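Local coordinates for flagellar brake protein YcgR (Klebsiella pneumoniae, PDB 5KEC) that binds the second messenger c-di-GMP and probably activates transcription of type 3 fimbriae genes in biofilm formation, at residues B[29-34]-B[66-71]; B[51-56]-B[94-99]; B[59-64]-B[80-85]. All blocks are in the same frame, centred on the assembly; numbering follows the deposited sequence.

Contact 1: B[29-34]-B[66-71]; sequences EIEIFF and RFLLHS
Strands 29-34 and 66-71 are antiparallel neighbours in the curled N-terminal sheet of the YcgR-like domain, and the end of the pair carries H70, which binds c-di-GMP in the ligand-bound protein. Across this ladder E31 and L68 form a hydrogen-bonded pair: E31 N donates to L68 O at 2.6 Å, and L68 N returns a more bent bond to E31 O. H70 N reaches E29 O at 2.9 Å, with F33 N on R66 O at the other end, where a water also bridges F33 O and R66 N. One face of the sheet is apolar. The F67 ring, set by CG lying anti to its own carbonyl carbon (chi1 -66°), takes I30 CD1 on its CD1 at 3.6 Å and I32 CG2 on its CE1 at 3.8 Å, both obliquely; I32 and F67 run side by side, pointing the same way. L69 crosses I30 and presses CD2 on I30 CB at 3.6 Å. F51 and F98 stand edge-to-face with F67 and extend this core beyond the two strands. The other face is polar near H70. E31 runs out extended, with CG anti to the backbone N (chi1 -169°), and its OE2 is held by the hydroxyl of S38 and a salt bridge to R110, which also binds c-di-GMP. H70 ND1 is hydrogen-bonded to K75 NZ, and this bond and one from NE2 fix the rotation of the ring in this apo structure. H70 NE2 donates to E31 OE1 in a short but bent bond of 2.8 Å; the oxygen lies in the ring plane but is approached on its anti side, 23° out of the carboxylate plane.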
loop_
_atom_site.group_PDB
_atom_site.type_symbol
_atom_site.label_atom_id
_atom_site.label_comp_id
_atom_site.label_asym_id
_atom_site.label_seq_id
_atom_site.Cartn_x
_atom_site.Cartn_y
_atom_site.Cartn_z
ATOM N N GLU B 29 -11.729 7.793 -14.460
ATOM C CA GLU B 29 -10.707 8.224 -13.519
ATOM C C GLU B 29 -9.901 7.024 -13.049
ATOM O O GLU B 29 -10.462 6.008 -12.642
ATOM C CB GLU B 29 -11.326 8.923 -12.309
ATOM C CG GLU B 29 -12.001 10.248 -12.623
ATOM C CD GLU B 29 -13.501 10.119 -12.801
ATOM O OE1 GLU B 29 -13.993 8.981 -12.991
ATOM O OE2 GLU B 29 -14.186 11.164 -12.749
ATOM N N ILE B 30 -8.585 7.140 -13.107
ATOM C CA ILE B 30 -7.736 6.101 -12.545
ATOM C C ILE B 30 -7.052 6.664 -11.307
ATOM O O ILE B 30 -6.497 7.770 -11.337
ATOM C CB ILE B 30 -6.733 5.538 -13.593
ATOM C CG1 ILE B 30 -5.910 4.386 -13.005
ATOM C CG2 ILE B 30 -5.835 6.636 -14.167
ATOM C CD1 ILE B 30 -5.102 3.638 -14.047
ATOM N N GLU B 31 -7.146 5.936 -10.200
ATOM C CA GLU B 31 -6.497 6.358 -8.965
ATOM C C GLU B 31 -5.227 5.551 -8.717
ATOM O O GLU B 31 -5.258 4.322 -8.707
ATOM C CB GLU B 31 -7.446 6.218 -7.778
ATOM C CG GLU B 31 -6.938 6.889 -6.514
ATOM C CD GLU B 31 -8.030 7.091 -5.478
ATOM O OE1 GLU B 31 -9.150 6.571 -5.673
ATOM O OE2 GLU B 31 -7.768 7.781 -4.470
ATOM N N ILE B 32 -4.117 6.254 -8.517
ATOM C CA ILE B 32 -2.816 5.629 -8.305
ATOM C C ILE B 32 -2.361 5.868 -6.875
ATOM O O ILE B 32 -2.249 7.019 -6.445
ATOM C CB ILE B 32 -1.761 6.245 -9.241
ATOM C CG1 ILE B 32 -2.352 6.467 -10.638
ATOM C CG2 ILE B 32 -0.500 5.389 -9.274
ATOM C CD1 ILE B 32 -1.418 7.196 -11.594
ATOM N N PHE B 33 -2.103 4.790 -6.140
ATOM C CA PHE B 33 -1.637 4.899 -4.763
ATOM C C PHE B 33 -0.153 4.577 -4.669
ATOM O O PHE B 33 0.313 3.596 -5.242
ATOM C CB PHE B 33 -2.392 3.929 -3.846
ATOM C CG PHE B 33 -3.868 4.159 -3.797
ATOM C CD1 PHE B 33 -4.406 5.118 -2.954
ATOM C CD2 PHE B 33 -4.726 3.401 -4.579
ATOM C CE1 PHE B 33 -5.773 5.325 -2.903
ATOM C CE2 PHE B 33 -6.096 3.607 -4.529
ATOM C CZ PHE B 33 -6.617 4.570 -3.692
ATOM N N PHE B 34 0.588 5.411 -3.952
ATOM C CA PHE B 34 1.948 5.059 -3.556
ATOM C C PHE B 34 2.298 5.735 -2.246
ATOM O O PHE B 34 2.155 6.951 -2.108
ATOM C CB PHE B 34 2.974 5.397 -4.645
ATOM C CG PHE B 34 2.719 6.701 -5.342
ATOM C CD1 PHE B 34 3.404 7.844 -4.975
ATOM C CD2 PHE B 34 1.801 6.780 -6.372
ATOM C CE1 PHE B 34 3.173 9.039 -5.616
ATOM C CE2 PHE B 34 1.567 7.974 -7.017
ATOM C CZ PHE B 34 2.255 9.105 -6.638
ATOM N N ARG B 66 -0.487 0.028 -6.577
ATOM C CA ARG B 66 -1.931 -0.161 -6.464
ATOM C C ARG B 66 -2.714 0.850 -7.305
ATOM O O ARG B 66 -2.460 2.057 -7.245
ATOM C CB ARG B 66 -2.372 -0.081 -4.999
ATOM C CG ARG B 66 -2.563 -1.434 -4.333
ATOM C CD ARG B 66 -3.929 -2.026 -4.658
ATOM N NE ARG B 66 -4.864 -1.869 -3.547
ATOM C CZ ARG B 66 -4.877 -2.657 -2.477
ATOM N NH1 ARG B 66 -4.003 -3.648 -2.377
ATOM N NH2 ARG B 66 -5.758 -2.451 -1.506
ATOM N N PHE B 67 -3.665 0.346 -8.089
ATOM C CA PHE B 67 -4.529 1.199 -8.893
ATOM C C PHE B 67 -5.998 0.945 -8.600
ATOM O O PHE B 67 -6.381 -0.141 -8.147
ATOM C CB PHE B 67 -4.303 0.956 -10.383
ATOM C CG PHE B 67 -2.946 1.357 -10.868
ATOM C CD1 PHE B 67 -2.758 2.567 -11.516
ATOM C CD2 PHE B 67 -1.857 0.518 -10.693
ATOM C CE1 PHE B 67 -1.502 2.933 -11.972
ATOM C CE2 PHE B 67 -0.613 0.883 -11.145
ATOM C CZ PHE B 67 -0.437 2.094 -11.782
ATOM N N LEU B 68 -6.811 1.955 -8.893
ATOM C CA LEU B 68 -8.253 1.838 -8.849
ATOM C C LEU B 68 -8.826 2.560 -10.066
ATOM O O LEU B 68 -8.649 3.766 -10.225
ATOM C CB LEU B 68 -8.780 2.460 -7.560
ATOM C CG LEU B 68 -10.013 1.857 -6.895
ATOM C CD1 LEU B 68 -9.832 0.364 -6.684
ATOM C CD2 LEU B 68 -10.269 2.556 -5.571
ATOM N N LEU B 69 -9.487 1.815 -10.943
ATOM C CA LEU B 69 -10.234 2.421 -12.033
ATOM C C LEU B 69 -11.660 2.624 -11.574
ATOM O O LEU B 69 -12.357 1.658 -11.261
ATOM C CB LEU B 69 -10.212 1.534 -13.275
ATOM C CG LEU B 69 -9.018 1.711 -14.209
ATOM C CD1 LEU B 69 -8.989 0.578 -15.223
ATOM C CD2 LEU B 69 -9.080 3.073 -14.905
ATOM N N HIS B 70 -12.089 3.883 -11.518
ATOM C CA HIS B 70 -13.420 4.201 -11.026
ATOM C C HIS B 70 -14.440 4.097 -12.154
ATOM O O HIS B 70 -14.973 5.105 -12.618
ATOM C CB HIS B 70 -13.440 5.593 -10.384
ATOM C CG HIS B 70 -12.534 5.723 -9.198
ATOM N ND1 HIS B 70 -12.970 5.528 -7.903
ATOM C CD2 HIS B 70 -11.217 6.023 -9.107
ATOM C CE1 HIS B 70 -11.962 5.703 -7.070
ATOM N NE2 HIS B 70 -10.885 6.005 -7.774
ATOM N N SER B 71 -14.704 2.867 -12.588
ATOM C CA SER B 71 -15.618 2.617 -13.696
ATOM C C SER B 71 -17.076 2.703 -13.261
ATOM O O SER B 71 -17.381 2.701 -12.067
ATOM C CB SER B 71 -15.347 1.245 -14.311
ATOM O OG SER B 71 -16.289 0.950 -15.327
HETATM O O HOH W 1 0.911 1.240 -4.161
#

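Contact 2: B[51-56]-B[94-99]; sequences FHIQTH and IRYAFS
F51 and F98 meet at the apolar centre, where F98 CB stands over one face of the F51 ring, displaced toward the rim, in a CH-pi contact whose nearest approach is 3.3 Å to F51 CZ. The two ring planes are only 15° apart but offset past one another, with centroids 5.4 Å apart, so the rings scarcely overlap. F51 CG sits between the backbone N and the carbonyl carbon (chi1 70°), and the ring beyond it reaches F98 with CZ and CE2. Next along the same face, I53 sends CG1 to the edge of the F98 ring, 3.7 Å from CE2, while its CD1 lies against Y96 CD1. T55 CG2 then meets Y96 CE1 at 3.3 Å. Beyond the ring, Y96 OH is hydrogen-bonded to the backbone of R57 and I59, anchoring the chain that leaves strand 50-55. The backbones are joined by three hydrogen-bonded pairs, F51 with F98, I53 with Y96 and T55 with I94; Y96 N to I53 O is 2.8 Å, whereas I94 N approaches T55 O from above the carbonyl plane at 3.3 Å. On the opposite, partly exposed face, H52 CD2 and NE2 touch A97 CB obliquely, and the ring runs alongside R95, whose CD is 3.6 Å from H52 ND1. The R95 guanidinium is drawn onward to a salt bridge with D86. This antiparallel ladder pairs strands 50-55 and 94-99 in the curled antiparallel sheet of the YcgR-like N-terminal domain, with F51, I53, Y96 and F98 on one face.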
loop_
_atom_site.group_PDB
_atom_site.type_symbol
_atom_site.label_atom_id
_atom_site.label_comp_id
_atom_site.label_asym_id
_atom_site.label_seq_id
_atom_site.Cartn_x
_atom_site.Cartn_y
_atom_site.Cartn_z
ATOM N N PHE B 51 -0.157 -0.090 -20.252
ATOM C CA PHE B 51 -1.010 1.092 -20.229
ATOM C C PHE B 51 -0.198 2.261 -19.714
ATOM O O PHE B 51 0.728 2.078 -18.930
ATOM C CB PHE B 51 -2.252 0.878 -19.361
ATOM C CG PHE B 51 -1.966 0.807 -17.887
ATOM C CD1 PHE B 51 -1.969 1.957 -17.111
ATOM C CD2 PHE B 51 -1.704 -0.413 -17.275
ATOM C CE1 PHE B 51 -1.713 1.896 -15.746
ATOM C CE2 PHE B 51 -1.445 -0.489 -15.911
ATOM C CZ PHE B 51 -1.444 0.671 -15.146
ATOM N N HIS B 52 -0.543 3.465 -20.157
ATOM C CA HIS B 52 0.215 4.648 -19.775
ATOM C C HIS B 52 -0.595 5.596 -18.923
ATOM O O HIS B 52 -1.808 5.688 -19.062
ATOM C CB HIS B 52 0.680 5.410 -21.011
ATOM C CG HIS B 52 1.651 4.652 -21.851
ATOM N ND1 HIS B 52 2.379 5.245 -22.861
ATOM C CD2 HIS B 52 2.019 3.351 -21.832
ATOM C CE1 HIS B 52 3.150 4.336 -23.432
ATOM N NE2 HIS B 52 2.951 3.178 -22.826
ATOM N N ILE B 53 0.099 6.307 -18.045
ATOM C CA ILE B 53 -0.462 7.472 -17.386
ATOM C C ILE B 53 0.611 8.551 -17.394
ATOM O O ILE B 53 1.790 8.259 -17.598
ATOM C CB ILE B 53 -0.908 7.158 -15.949
ATOM C CG1 ILE B 53 0.263 6.630 -15.126
ATOM C CG2 ILE B 53 -2.073 6.160 -15.948
ATOM C CD1 ILE B 53 0.951 7.696 -14.305
ATOM N N GLN B 54 0.201 9.798 -17.186
ATOM C CA GLN B 54 1.130 10.918 -17.185
ATOM C C GLN B 54 0.931 11.749 -15.939
ATOM O O GLN B 54 -0.202 12.020 -15.531
ATOM C CB GLN B 54 0.938 11.781 -18.440
ATOM C CG GLN B 54 1.263 11.054 -19.751
ATOM C CD GLN B 54 0.756 11.806 -20.972
ATOM O OE1 GLN B 54 0.550 13.015 -20.923
ATOM N NE2 GLN B 54 0.535 11.087 -22.067
ATOM N N THR B 55 2.040 12.155 -15.332
ATOM C CA THR B 55 1.995 12.925 -14.103
ATOM C C THR B 55 3.364 13.523 -13.814
ATOM O O THR B 55 4.385 12.976 -14.218
ATOM C CB THR B 55 1.568 12.041 -12.916
ATOM O OG1 THR B 55 1.637 12.798 -11.702
ATOM C CG2 THR B 55 2.481 10.835 -12.799
ATOM N N HIS B 56 3.388 14.652 -13.119
ATOM C CA HIS B 56 4.657 15.259 -12.737
ATOM C C HIS B 56 5.253 14.585 -11.503
ATOM O O HIS B 56 6.431 14.760 -11.204
ATOM C CB HIS B 56 4.500 16.767 -12.513
ATOM C CG HIS B 56 4.442 17.563 -13.780
ATOM N ND1 HIS B 56 3.265 17.810 -14.453
ATOM C CD2 HIS B 56 5.419 18.161 -14.503
ATOM C CE1 HIS B 56 3.518 18.529 -15.531
ATOM N NE2 HIS B 56 4.819 18.756 -15.584
ATOM N N ILE B 94 5.873 13.559 -17.049
ATOM C CA ILE B 94 6.421 12.214 -17.139
ATOM C C ILE B 94 5.384 11.228 -17.647
ATOM O O ILE B 94 4.286 11.131 -17.102
ATOM C CB ILE B 94 6.939 11.716 -15.783
ATOM C CG1 ILE B 94 8.043 12.639 -15.267
ATOM C CG2 ILE B 94 7.438 10.288 -15.908
ATOM C CD1 ILE B 94 8.061 12.784 -13.755
ATOM N N ARG B 95 5.741 10.505 -18.699
ATOM C CA ARG B 95 4.917 9.424 -19.210
ATOM C C ARG B 95 5.390 8.116 -18.593
ATOM O O ARG B 95 6.523 7.689 -18.818
ATOM C CB ARG B 95 5.011 9.357 -20.735
ATOM C CG ARG B 95 4.176 8.253 -21.361
ATOM C CD ARG B 95 4.185 8.339 -22.884
ATOM N NE ARG B 95 5.442 7.880 -23.471
ATOM C CZ ARG B 95 6.437 8.683 -23.841
ATOM N NH1 ARG B 95 6.328 9.997 -23.688
ATOM N NH2 ARG B 95 7.543 8.170 -24.368
ATOM N N TYR B 96 4.525 7.502 -17.793
ATOM C CA TYR B 96 4.809 6.209 -17.181
ATOM C C TYR B 96 4.138 5.088 -17.959
ATOM O O TYR B 96 2.961 5.183 -18.309
ATOM C CB TYR B 96 4.285 6.170 -15.747
ATOM C CG TYR B 96 5.023 7.057 -14.776
ATOM C CD1 TYR B 96 4.559 8.331 -14.479
ATOM C CD2 TYR B 96 6.179 6.616 -14.143
ATOM C CE1 TYR B 96 5.225 9.137 -13.583
ATOM C CE2 TYR B 96 6.853 7.419 -13.247
ATOM C CZ TYR B 96 6.368 8.680 -12.971
ATOM O OH TYR B 96 7.032 9.484 -12.080
ATOM N N ALA B 97 4.881 4.018 -18.215
ATOM C CA ALA B 97 4.295 2.827 -18.806
ATOM C C ALA B 97 4.278 1.702 -17.778
ATOM O O ALA B 97 5.299 1.388 -17.167
ATOM C CB ALA B 97 5.060 2.410 -20.052
ATOM N N PHE B 98 3.105 1.113 -17.576
ATOM C CA PHE B 98 2.937 0.013 -16.638
ATOM C C PHE B 98 2.527 -1.228 -17.418
ATOM O O PHE B 98 1.831 -1.128 -18.423
ATOM C CB PHE B 98 1.849 0.348 -15.607
ATOM C CG PHE B 98 2.229 1.436 -14.637
ATOM C CD1 PHE B 98 2.830 1.123 -13.427
ATOM C CD2 PHE B 98 1.962 2.764 -14.924
ATOM C CE1 PHE B 98 3.176 2.115 -12.532
ATOM C CE2 PHE B 98 2.307 3.761 -14.039
ATOM C CZ PHE B 98 2.915 3.438 -12.837
ATOM N N SER B 99 2.967 -2.396 -16.971
ATOM C CA SER B 99 2.507 -3.634 -17.584
ATOM C C SER B 99 1.027 -3.801 -17.289
ATOM O O SER B 99 0.573 -3.479 -16.195
ATOM C CB SER B 99 3.280 -4.838 -17.043
ATOM O OG SER B 99 4.534 -4.969 -17.687
#

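Contact 3: B[59-64]-B[80-85]; sequences IPSGHK and AALTKH
An irregular loop, 59-64, leads into strand 64-71 of the YcgR-like domain and folds over the side of strand 80-85, meeting it through two separate patches rather than a ladder of hydrogen bonds. The first patch is L82. Its CG stands anti to the backbone N (chi1 -170°), and its two methyls divide between the loop residues: CD1 lies 4.0 Å from I59 O, and CD2 lies 4.1 Å from S61 OG. These are loose van der Waals approaches to polar atoms. P60 O lies farther off, at 4.4 Å from L82 CD1, and is buried with no partner in the model. The chain then turns through G62, whose positive phi (56°) suits a residue without a side chain, and carries H63 and K64 back toward the strand. At the second patch the aliphatic part of K64 does the touching. Bent at chi2 (-69°), the chain places CD against the peptide joining A80 and A81, 3.5 Å from A81 N and 3.6 Å from A80 C. The same K64 CD is 4.0 Å from A81 CB. On its far side strand 74-87 is paired with strand 94-99, where T83 and K84 both face A97 in a classic beta bulge. L82 packs on Y96 and F98 of that strand, I59 and P60 rest on F34 of strand 29-34, and H63 touches Q208 and K210 of strand 199-210 in the second sheet.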
loop_
_atom_site.group_PDB
_atom_site.type_symbol
_atom_site.label_atom_id
_atom_site.label_comp_id
_atom_site.label_asym_id
_atom_site.label_seq_id
_atom_site.Cartn_x
_atom_site.Cartn_y
_atom_site.Cartn_z
ATOM N N ILE B 59 6.982 8.330 -9.025
ATOM C CA ILE B 59 6.365 7.104 -8.543
ATOM C C ILE B 59 7.425 6.018 -8.441
ATOM O O ILE B 59 8.132 5.751 -9.412
ATOM C CB ILE B 59 5.246 6.636 -9.489
ATOM C CG1 ILE B 59 4.235 7.761 -9.712
ATOM C CG2 ILE B 59 4.554 5.395 -8.941
ATOM C CD1 ILE B 59 3.262 7.486 -10.842
ATOM N N PRO B 60 7.533 5.384 -7.262
ATOM C CA PRO B 60 8.534 4.335 -7.031
ATOM C C PRO B 60 8.512 3.268 -8.120
ATOM O O PRO B 60 7.438 2.869 -8.576
ATOM C CB PRO B 60 8.114 3.732 -5.682
ATOM C CG PRO B 60 6.712 4.219 -5.438
ATOM C CD PRO B 60 6.643 5.558 -6.103
ATOM N N SER B 61 9.692 2.814 -8.530
ATOM C CA SER B 61 9.800 1.796 -9.567
ATOM C C SER B 61 10.183 0.444 -8.971
ATOM O O SER B 61 10.393 0.324 -7.763
ATOM C CB SER B 61 10.825 2.219 -10.621
ATOM O OG SER B 61 10.864 1.302 -11.702
ATOM N N GLY B 62 10.267 -0.574 -9.824
ATOM C CA GLY B 62 10.645 -1.908 -9.396
ATOM C C GLY B 62 9.754 -2.438 -8.292
ATOM O O GLY B 62 10.176 -3.254 -7.470
ATOM N N HIS B 63 8.511 -1.970 -8.275
ATOM C CA HIS B 63 7.558 -2.350 -7.245
ATOM C C HIS B 63 6.142 -2.291 -7.808
ATOM O O HIS B 63 5.821 -1.405 -8.600
ATOM C CB HIS B 63 7.699 -1.418 -6.038
ATOM C CG HIS B 63 6.793 -1.759 -4.897
ATOM N ND1 HIS B 63 6.800 -2.992 -4.283
ATOM C CD2 HIS B 63 5.858 -1.022 -4.252
ATOM C CE1 HIS B 63 5.903 -3.003 -3.312
ATOM N NE2 HIS B 63 5.317 -1.820 -3.273
ATOM N N LYS B 64 5.305 -3.245 -7.417
ATOM C CA LYS B 64 3.908 -3.250 -7.835
ATOM C C LYS B 64 3.153 -2.065 -7.230
ATOM O O LYS B 64 3.203 -1.837 -6.020
ATOM C CB LYS B 64 3.229 -4.565 -7.436
ATOM C CG LYS B 64 3.549 -5.742 -8.346
ATOM C CD LYS B 64 2.924 -5.569 -9.719
ATOM C CE LYS B 64 3.011 -6.848 -10.536
ATOM N NZ LYS B 64 2.260 -7.974 -9.908
ATOM N N ALA B 80 0.121 -3.146 -10.673
ATOM C CA ALA B 80 0.905 -3.172 -11.893
ATOM C C ALA B 80 2.272 -2.565 -11.652
ATOM O O ALA B 80 2.420 -1.600 -10.903
ATOM C CB ALA B 80 0.179 -2.442 -13.026
ATOM N N ALA B 81 3.276 -3.148 -12.288
ATOM C CA ALA B 81 4.638 -2.668 -12.146
ATOM C C ALA B 81 4.983 -1.711 -13.280
ATOM O O ALA B 81 4.510 -1.862 -14.408
ATOM C CB ALA B 81 5.616 -3.843 -12.118
ATOM N N LEU B 82 5.814 -0.729 -12.961
ATOM C CA LEU B 82 6.277 0.251 -13.927
ATOM C C LEU B 82 7.331 -0.395 -14.814
ATOM O O LEU B 82 8.240 -1.061 -14.320
ATOM C CB LEU B 82 6.859 1.452 -13.181
ATOM C CG LEU B 82 7.233 2.748 -13.896
ATOM C CD1 LEU B 82 7.443 3.834 -12.854
ATOM C CD2 LEU B 82 8.476 2.581 -14.753
ATOM N N THR B 83 7.203 -0.208 -16.123
ATOM C CA THR B 83 8.153 -0.787 -17.068
ATOM C C THR B 83 9.038 0.284 -17.704
ATOM O O THR B 83 10.237 0.077 -17.893
ATOM C CB THR B 83 7.439 -1.571 -18.184
ATOM O OG1 THR B 83 6.650 -0.673 -18.974
ATOM C CG2 THR B 83 6.541 -2.646 -17.589
ATOM N N LYS B 84 8.439 1.425 -18.033
ATOM C CA LYS B 84 9.153 2.511 -18.699
ATOM C C LYS B 84 8.745 3.852 -18.112
ATOM O O LYS B 84 7.668 3.982 -17.527
ATOM C CB LYS B 84 8.839 2.521 -20.196
ATOM C CG LYS B 84 8.950 1.174 -20.881
ATOM C CD LYS B 84 8.238 1.187 -22.227
ATOM C CE LYS B 84 8.222 -0.196 -22.857
ATOM N NZ LYS B 84 7.353 -0.236 -24.063
ATOM N N HIS B 85 9.598 4.855 -18.277
ATOM C CA HIS B 85 9.230 6.215 -17.900
ATOM C C HIS B 85 10.154 7.234 -18.545
ATOM O O HIS B 85 11.361 7.021 -18.643
ATOM C CB HIS B 85 9.222 6.389 -16.378
ATOM C CG HIS B 85 10.558 6.743 -15.798
ATOM N ND1 HIS B 85 11.288 5.867 -15.023
ATOM C CD2 HIS B 85 11.289 7.879 -15.872
ATOM C CE1 HIS B 85 12.414 6.448 -14.649
ATOM N NE2 HIS B 85 12.439 7.671 -15.150
#

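How the contacts relate
After strand 9-10 and helix 13-25, strand 29-34 is joined by contact 1 to strand 64-71, closing a loop that holds strands 37-46 and 50-55. Contact 2 starts inside that loop, at 51-56, and ends beyond it at 94-99, so the two cross. Contact 3 also crosses contact 1, but is nested within the loop that contact 2 closes. All three reach one curled antiparallel sheet, contact 3 through the loop leading into strand 64-71. I32 CD1 on I53 CD1, at 3.6 Å, and F67 CZ, which touches both F51 CZ and F98 CE1, join contacts 1 and 2. F34 meets I59 and P60 to reach contact 3, and A97 and T83 connect contacts 2 and 3 through the backbone.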